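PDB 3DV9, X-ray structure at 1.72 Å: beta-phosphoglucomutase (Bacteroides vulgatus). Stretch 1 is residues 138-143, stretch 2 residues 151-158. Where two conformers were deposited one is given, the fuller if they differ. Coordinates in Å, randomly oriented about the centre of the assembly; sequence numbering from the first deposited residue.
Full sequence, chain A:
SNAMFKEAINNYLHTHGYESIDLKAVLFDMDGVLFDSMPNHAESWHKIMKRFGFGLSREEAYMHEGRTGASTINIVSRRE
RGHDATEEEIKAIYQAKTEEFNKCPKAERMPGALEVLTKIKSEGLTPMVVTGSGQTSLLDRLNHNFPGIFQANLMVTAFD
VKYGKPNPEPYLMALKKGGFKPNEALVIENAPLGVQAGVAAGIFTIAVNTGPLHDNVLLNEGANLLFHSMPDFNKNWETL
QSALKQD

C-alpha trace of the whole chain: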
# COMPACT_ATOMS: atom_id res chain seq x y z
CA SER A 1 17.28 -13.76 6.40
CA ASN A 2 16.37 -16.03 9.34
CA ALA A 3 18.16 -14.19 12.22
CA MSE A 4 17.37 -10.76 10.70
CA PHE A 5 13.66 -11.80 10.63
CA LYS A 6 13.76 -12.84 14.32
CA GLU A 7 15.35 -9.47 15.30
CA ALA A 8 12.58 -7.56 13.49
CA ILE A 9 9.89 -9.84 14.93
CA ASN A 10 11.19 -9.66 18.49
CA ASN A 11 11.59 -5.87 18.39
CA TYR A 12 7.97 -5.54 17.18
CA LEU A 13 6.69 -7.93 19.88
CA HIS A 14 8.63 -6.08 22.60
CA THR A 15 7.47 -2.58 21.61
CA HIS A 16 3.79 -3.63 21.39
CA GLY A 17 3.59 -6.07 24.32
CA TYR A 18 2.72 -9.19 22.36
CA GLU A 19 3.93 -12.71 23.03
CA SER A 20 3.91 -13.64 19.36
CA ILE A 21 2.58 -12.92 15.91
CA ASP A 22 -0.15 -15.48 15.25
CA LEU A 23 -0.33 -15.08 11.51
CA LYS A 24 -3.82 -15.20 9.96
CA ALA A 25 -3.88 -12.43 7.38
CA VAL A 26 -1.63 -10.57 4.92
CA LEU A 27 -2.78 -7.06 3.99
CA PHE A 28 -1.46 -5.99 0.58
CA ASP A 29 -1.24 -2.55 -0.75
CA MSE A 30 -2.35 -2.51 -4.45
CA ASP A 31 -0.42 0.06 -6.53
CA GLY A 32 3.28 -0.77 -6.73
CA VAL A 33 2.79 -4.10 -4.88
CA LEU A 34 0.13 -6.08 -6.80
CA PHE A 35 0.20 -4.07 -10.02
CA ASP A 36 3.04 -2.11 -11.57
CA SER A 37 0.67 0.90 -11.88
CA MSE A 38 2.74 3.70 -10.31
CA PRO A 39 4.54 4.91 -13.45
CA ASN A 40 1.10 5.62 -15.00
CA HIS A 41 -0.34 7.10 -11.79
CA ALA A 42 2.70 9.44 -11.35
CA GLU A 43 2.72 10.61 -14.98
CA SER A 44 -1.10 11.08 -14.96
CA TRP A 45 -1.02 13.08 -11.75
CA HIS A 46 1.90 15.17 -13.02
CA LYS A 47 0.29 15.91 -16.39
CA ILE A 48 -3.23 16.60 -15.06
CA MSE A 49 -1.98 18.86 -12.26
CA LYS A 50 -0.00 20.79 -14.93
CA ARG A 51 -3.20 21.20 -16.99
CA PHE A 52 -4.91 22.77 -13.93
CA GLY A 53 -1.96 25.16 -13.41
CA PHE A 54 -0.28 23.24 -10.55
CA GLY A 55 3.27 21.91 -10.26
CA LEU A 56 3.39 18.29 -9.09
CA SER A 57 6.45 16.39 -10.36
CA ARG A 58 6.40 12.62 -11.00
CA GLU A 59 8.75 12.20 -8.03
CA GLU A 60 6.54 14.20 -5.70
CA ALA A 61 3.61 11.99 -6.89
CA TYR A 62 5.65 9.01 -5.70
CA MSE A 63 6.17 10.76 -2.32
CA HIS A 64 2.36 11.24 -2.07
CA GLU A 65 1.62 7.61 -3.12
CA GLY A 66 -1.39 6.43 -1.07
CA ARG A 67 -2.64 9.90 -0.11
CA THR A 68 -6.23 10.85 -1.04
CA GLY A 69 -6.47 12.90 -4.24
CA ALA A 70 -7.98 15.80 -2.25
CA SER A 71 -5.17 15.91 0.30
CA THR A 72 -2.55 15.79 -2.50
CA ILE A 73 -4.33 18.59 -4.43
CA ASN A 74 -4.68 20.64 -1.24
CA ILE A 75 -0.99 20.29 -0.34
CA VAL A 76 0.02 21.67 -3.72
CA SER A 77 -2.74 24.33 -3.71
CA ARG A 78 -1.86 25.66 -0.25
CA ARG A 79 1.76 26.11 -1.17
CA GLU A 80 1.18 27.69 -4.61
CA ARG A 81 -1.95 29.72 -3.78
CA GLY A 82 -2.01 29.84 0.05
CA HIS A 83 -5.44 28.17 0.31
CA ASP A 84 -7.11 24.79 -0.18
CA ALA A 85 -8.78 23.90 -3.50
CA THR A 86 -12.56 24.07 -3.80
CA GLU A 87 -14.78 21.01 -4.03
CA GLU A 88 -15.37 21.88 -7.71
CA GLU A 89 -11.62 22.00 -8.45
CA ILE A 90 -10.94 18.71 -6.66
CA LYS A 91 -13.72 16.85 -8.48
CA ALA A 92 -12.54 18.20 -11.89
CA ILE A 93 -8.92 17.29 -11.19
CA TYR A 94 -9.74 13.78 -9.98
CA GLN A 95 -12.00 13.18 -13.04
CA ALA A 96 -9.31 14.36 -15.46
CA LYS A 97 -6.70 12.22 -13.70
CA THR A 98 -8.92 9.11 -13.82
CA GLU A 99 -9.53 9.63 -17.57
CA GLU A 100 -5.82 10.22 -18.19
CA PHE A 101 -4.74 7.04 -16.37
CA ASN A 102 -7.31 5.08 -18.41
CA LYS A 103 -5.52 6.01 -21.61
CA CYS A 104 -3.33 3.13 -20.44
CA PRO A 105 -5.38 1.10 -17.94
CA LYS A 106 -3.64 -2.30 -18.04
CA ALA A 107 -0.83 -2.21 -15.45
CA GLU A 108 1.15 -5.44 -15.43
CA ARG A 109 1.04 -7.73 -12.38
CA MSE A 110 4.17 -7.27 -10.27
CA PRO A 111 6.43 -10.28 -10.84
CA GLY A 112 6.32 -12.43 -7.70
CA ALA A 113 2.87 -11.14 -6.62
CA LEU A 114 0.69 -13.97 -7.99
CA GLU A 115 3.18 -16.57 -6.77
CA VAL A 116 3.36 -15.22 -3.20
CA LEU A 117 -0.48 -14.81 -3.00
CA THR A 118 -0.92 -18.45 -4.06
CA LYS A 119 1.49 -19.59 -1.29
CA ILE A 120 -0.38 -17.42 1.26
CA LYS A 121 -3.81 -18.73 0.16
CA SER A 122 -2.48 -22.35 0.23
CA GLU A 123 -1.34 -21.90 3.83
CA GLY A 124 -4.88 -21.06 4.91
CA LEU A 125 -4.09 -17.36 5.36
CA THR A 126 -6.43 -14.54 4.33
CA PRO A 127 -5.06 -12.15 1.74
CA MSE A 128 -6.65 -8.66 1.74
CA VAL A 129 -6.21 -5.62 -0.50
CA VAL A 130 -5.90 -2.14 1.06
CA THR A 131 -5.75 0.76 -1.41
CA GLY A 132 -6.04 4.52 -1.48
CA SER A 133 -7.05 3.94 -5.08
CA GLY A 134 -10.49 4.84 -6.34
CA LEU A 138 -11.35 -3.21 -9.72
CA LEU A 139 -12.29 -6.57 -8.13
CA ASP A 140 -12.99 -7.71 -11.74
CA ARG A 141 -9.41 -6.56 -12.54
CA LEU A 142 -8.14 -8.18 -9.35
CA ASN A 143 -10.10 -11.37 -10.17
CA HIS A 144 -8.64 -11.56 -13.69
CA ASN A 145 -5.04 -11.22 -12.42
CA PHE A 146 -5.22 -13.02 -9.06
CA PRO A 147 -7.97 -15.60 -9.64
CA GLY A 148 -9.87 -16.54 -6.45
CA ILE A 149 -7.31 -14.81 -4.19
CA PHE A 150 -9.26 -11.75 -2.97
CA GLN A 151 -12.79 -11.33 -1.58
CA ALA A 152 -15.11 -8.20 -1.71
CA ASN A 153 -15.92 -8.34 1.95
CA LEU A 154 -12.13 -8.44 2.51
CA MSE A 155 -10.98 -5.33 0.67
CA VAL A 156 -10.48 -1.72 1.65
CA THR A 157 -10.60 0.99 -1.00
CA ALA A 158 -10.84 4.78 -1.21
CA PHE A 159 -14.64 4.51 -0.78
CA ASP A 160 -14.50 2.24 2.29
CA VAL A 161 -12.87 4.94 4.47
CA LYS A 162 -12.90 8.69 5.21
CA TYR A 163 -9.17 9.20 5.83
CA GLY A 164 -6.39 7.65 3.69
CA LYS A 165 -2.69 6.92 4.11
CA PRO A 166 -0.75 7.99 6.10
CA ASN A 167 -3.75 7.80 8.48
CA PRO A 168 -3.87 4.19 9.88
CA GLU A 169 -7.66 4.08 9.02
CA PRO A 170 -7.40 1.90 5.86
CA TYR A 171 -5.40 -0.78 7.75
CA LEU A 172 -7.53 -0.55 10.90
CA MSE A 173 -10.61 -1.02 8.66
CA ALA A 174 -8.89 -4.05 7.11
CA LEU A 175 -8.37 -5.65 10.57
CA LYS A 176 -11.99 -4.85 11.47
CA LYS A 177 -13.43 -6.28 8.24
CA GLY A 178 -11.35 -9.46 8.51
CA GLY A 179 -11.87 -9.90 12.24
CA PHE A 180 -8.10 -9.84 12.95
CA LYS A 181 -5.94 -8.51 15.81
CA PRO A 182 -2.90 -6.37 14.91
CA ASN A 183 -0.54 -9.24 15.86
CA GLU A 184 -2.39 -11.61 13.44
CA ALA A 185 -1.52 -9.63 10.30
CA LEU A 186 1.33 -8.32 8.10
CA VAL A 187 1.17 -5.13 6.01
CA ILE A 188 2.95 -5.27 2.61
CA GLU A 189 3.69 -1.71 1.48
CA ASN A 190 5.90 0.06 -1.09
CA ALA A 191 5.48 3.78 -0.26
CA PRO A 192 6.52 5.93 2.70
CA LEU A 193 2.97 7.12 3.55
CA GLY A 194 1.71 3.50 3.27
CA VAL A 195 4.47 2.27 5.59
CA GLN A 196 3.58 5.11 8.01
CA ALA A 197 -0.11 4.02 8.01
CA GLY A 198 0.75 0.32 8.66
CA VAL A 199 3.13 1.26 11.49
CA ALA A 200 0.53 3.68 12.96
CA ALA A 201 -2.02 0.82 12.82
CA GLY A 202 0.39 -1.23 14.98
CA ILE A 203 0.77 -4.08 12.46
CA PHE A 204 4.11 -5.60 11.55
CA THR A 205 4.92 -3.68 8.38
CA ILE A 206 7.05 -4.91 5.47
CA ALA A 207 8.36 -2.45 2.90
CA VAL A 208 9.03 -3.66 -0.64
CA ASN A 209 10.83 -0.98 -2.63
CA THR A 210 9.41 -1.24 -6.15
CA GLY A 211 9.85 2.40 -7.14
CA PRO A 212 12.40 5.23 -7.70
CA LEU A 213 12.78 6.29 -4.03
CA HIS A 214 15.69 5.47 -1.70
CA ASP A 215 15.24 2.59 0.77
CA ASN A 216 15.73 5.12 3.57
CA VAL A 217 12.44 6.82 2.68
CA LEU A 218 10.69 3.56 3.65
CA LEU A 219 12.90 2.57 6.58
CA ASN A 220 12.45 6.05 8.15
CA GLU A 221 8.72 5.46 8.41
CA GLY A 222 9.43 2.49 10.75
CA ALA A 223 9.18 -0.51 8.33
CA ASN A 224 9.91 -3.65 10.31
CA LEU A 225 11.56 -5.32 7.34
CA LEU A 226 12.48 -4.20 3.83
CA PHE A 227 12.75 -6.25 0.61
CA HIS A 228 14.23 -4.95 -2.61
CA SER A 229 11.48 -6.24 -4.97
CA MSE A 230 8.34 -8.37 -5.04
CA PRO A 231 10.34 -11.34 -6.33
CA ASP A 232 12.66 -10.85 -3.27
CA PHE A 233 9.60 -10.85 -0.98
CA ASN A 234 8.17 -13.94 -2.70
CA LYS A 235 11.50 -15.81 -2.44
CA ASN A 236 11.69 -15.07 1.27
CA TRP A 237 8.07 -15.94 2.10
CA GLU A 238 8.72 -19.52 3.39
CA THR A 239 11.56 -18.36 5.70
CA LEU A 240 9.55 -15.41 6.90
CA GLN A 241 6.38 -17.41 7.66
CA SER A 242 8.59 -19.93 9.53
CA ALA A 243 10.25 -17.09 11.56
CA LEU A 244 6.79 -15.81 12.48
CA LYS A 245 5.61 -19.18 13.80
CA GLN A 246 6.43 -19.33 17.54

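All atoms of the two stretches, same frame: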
# COMPACT_ATOMS: atom_id res chain seq x y z
N LEU A 138 -12.73 -2.72 -9.63
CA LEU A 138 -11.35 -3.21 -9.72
C LEU A 138 -11.21 -4.65 -9.22
O LEU A 138 -10.20 -5.30 -9.47
CB LEU A 138 -10.38 -2.26 -8.98
CG LEU A 138 -10.71 -1.73 -7.58
CD1 LEU A 138 -10.22 -2.69 -6.51
CD2 LEU A 138 -10.08 -0.36 -7.37
N LEU A 139 -12.24 -5.15 -8.52
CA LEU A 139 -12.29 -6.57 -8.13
C LEU A 139 -12.41 -7.51 -9.35
O LEU A 139 -11.93 -8.63 -9.30
CB LEU A 139 -13.40 -6.85 -7.09
CG LEU A 139 -13.61 -8.32 -6.67
CD1 LEU A 139 -12.32 -8.99 -6.13
CD2 LEU A 139 -14.77 -8.45 -5.68
N ASP A 140 -13.06 -7.04 -10.42
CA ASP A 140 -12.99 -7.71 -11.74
C ASP A 140 -11.53 -7.75 -12.26
O ASP A 140 -11.05 -8.82 -12.72
CB ASP A 140 -13.90 -7.01 -12.75
CG ASP A 140 -15.38 -7.21 -12.45
OD1 ASP A 140 -16.21 -6.48 -13.04
OD2 ASP A 140 -15.72 -8.10 -11.64
N ARG A 141 -10.84 -6.61 -12.17
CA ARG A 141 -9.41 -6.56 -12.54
C ARG A 141 -8.54 -7.40 -11.60
O ARG A 141 -7.64 -8.12 -12.05
CB ARG A 141 -8.89 -5.12 -12.57
CG ARG A 141 -7.50 -5.01 -13.21
CD ARG A 141 -7.57 -4.52 -14.72
NE ARG A 141 -6.43 -4.99 -15.55
CZ ARG A 141 -5.13 -4.63 -15.25
NH1 ARG A 141 -4.18 -5.13 -16.07
NH2 ARG A 141 -4.76 -3.78 -14.13
N LEU A 142 -8.83 -7.33 -10.31
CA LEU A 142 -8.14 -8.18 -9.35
C LEU A 142 -8.43 -9.65 -9.61
O LEU A 142 -7.52 -10.47 -9.54
CB LEU A 142 -8.54 -7.80 -7.93
CG LEU A 142 -7.87 -6.56 -7.36
CD1 LEU A 142 -8.64 -6.09 -6.15
CD2 LEU A 142 -6.41 -6.90 -6.99
N ASN A 143 -9.70 -9.98 -9.90
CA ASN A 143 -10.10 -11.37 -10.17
C ASN A 143 -9.39 -11.94 -11.38
O ASN A 143 -9.00 -13.11 -11.38
CB ASN A 143 -11.62 -11.50 -10.38
CG ASN A 143 -12.06 -12.96 -10.61
OD1 ASN A 143 -11.78 -13.85 -9.79
ND2 ASN A 143 -12.75 -13.20 -11.72
N GLN A 151 -11.34 -11.33 -1.84
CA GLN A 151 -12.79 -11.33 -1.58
C GLN A 151 -13.30 -9.89 -1.36
O GLN A 151 -12.63 -9.11 -0.68
CB GLN A 151 -13.08 -12.15 -0.31
CG GLN A 151 -13.24 -13.66 -0.50
CD GLN A 151 -14.14 -14.32 0.56
OE1 GLN A 151 -13.66 -15.02 1.46
NE2 GLN A 151 -15.46 -14.09 0.47
N ALA A 152 -14.49 -9.55 -1.87
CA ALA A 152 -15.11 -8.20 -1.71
C ALA A 152 -15.34 -7.75 -0.29
O ALA A 152 -15.24 -6.56 0.04
CB ALA A 152 -16.45 -8.16 -2.46
N ASN A 153 -15.72 -8.69 0.56
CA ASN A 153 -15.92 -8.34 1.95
C ASN A 153 -14.57 -8.12 2.64
O ASN A 153 -14.52 -7.60 3.75
CB ASN A 153 -16.81 -9.38 2.65
CG ASN A 153 -16.27 -10.78 2.55
OD1 ASN A 153 -16.12 -11.33 1.42
ND2 ASN A 153 -16.00 -11.40 3.72
N LEU A 154 -13.48 -8.47 1.93
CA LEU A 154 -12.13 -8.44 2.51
C LEU A 154 -11.18 -7.52 1.72
O LEU A 154 -10.00 -7.85 1.46
CB LEU A 154 -11.57 -9.86 2.63
CG LEU A 154 -12.43 -10.83 3.45
CD1 LEU A 154 -11.83 -12.21 3.40
CD2 LEU A 154 -12.58 -10.34 4.89
N MSE A 155 -11.72 -6.35 1.40
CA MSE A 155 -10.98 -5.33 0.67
C MSE A 155 -11.29 -3.97 1.24
O MSE A 155 -12.38 -3.72 1.74
CB MSE A 155 -11.35 -5.35 -0.80
CG MSE A 155 -10.60 -6.36 -1.62
SE MSE A 155 -11.43 -6.45 -3.36
CE MSE A 155 -11.51 -4.53 -3.77
N VAL A 156 -10.31 -3.08 1.15
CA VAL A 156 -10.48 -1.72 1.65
C VAL A 156 -10.01 -0.81 0.53
O VAL A 156 -8.87 -0.92 0.06
CB VAL A 156 -9.71 -1.47 2.97
CG1 VAL A 156 -9.80 -0.00 3.40
CG2 VAL A 156 -10.21 -2.37 4.12
N THR A 157 -10.91 0.07 0.08
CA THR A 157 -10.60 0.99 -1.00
C THR A 157 -10.94 2.42 -0.58
O THR A 157 -11.53 2.66 0.50
CB THR A 157 -11.39 0.63 -2.29
OG1 THR A 157 -12.77 0.99 -2.12
CG2 THR A 157 -11.28 -0.86 -2.63
N ALA A 158 -10.61 3.37 -1.46
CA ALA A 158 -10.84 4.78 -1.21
C ALA A 158 -12.27 5.03 -0.71
O ALA A 158 -12.47 5.91 0.13
CB ALA A 158 -10.52 5.61 -2.45

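A helix can pack against a neighbouring segment without a single hydrogen bond between them, and this small contact in beta-phosphoglucomutase illustrates the principle. No hydrogen bond crosses between the two stretches. Each satisfies backbone groups internally: the helical turn is closed by L142 N to L138 O (2.6 Å) and by N143 N to L139 O (2.7 Å), while in the second stretch L154 N bonds to Q151 O (2.8 Å). What remains for the interface is apolar packing, which buries 217 Å² in all.

The centre is M155, deposited as selenomethionine. From its short strand the CA-to-CB bond points toward the helix, and chi1 near m followed by chi2 near t extends the chain outward, so that the selenium arrives among the leucines. At chi3 the chain turns, to 49° (p), and this bend carries the terminal methyl to L138: M155 CE lies 3.5 Å from L138 CD1. M155 SE lies 3.9 Å from L139 CD1. The unbranched chain lets both SE and CE lie in the leucine cluster; L142 CD1 is about 4.0 Å from M155 SE and from M155 CE.

The leucines reach it by different routes. L138 leaves its backbone sideways, yet its p, p conformation brings CD1 near both M155 and T157, whose CG2 is 4.4 Å away. L139 points toward the second stretch; with chi1 at t and chi2 at p, its two methyls diverge, CD1 approaching M155 SE while CD2 packs 3.6 Å from A152 CB. L142, one turn after L138, also points toward the strand, in the common m, t rotamer. D140, R141 and N143 make no contact with the second stretch, so the first stretch meets the second through its three leucines alone.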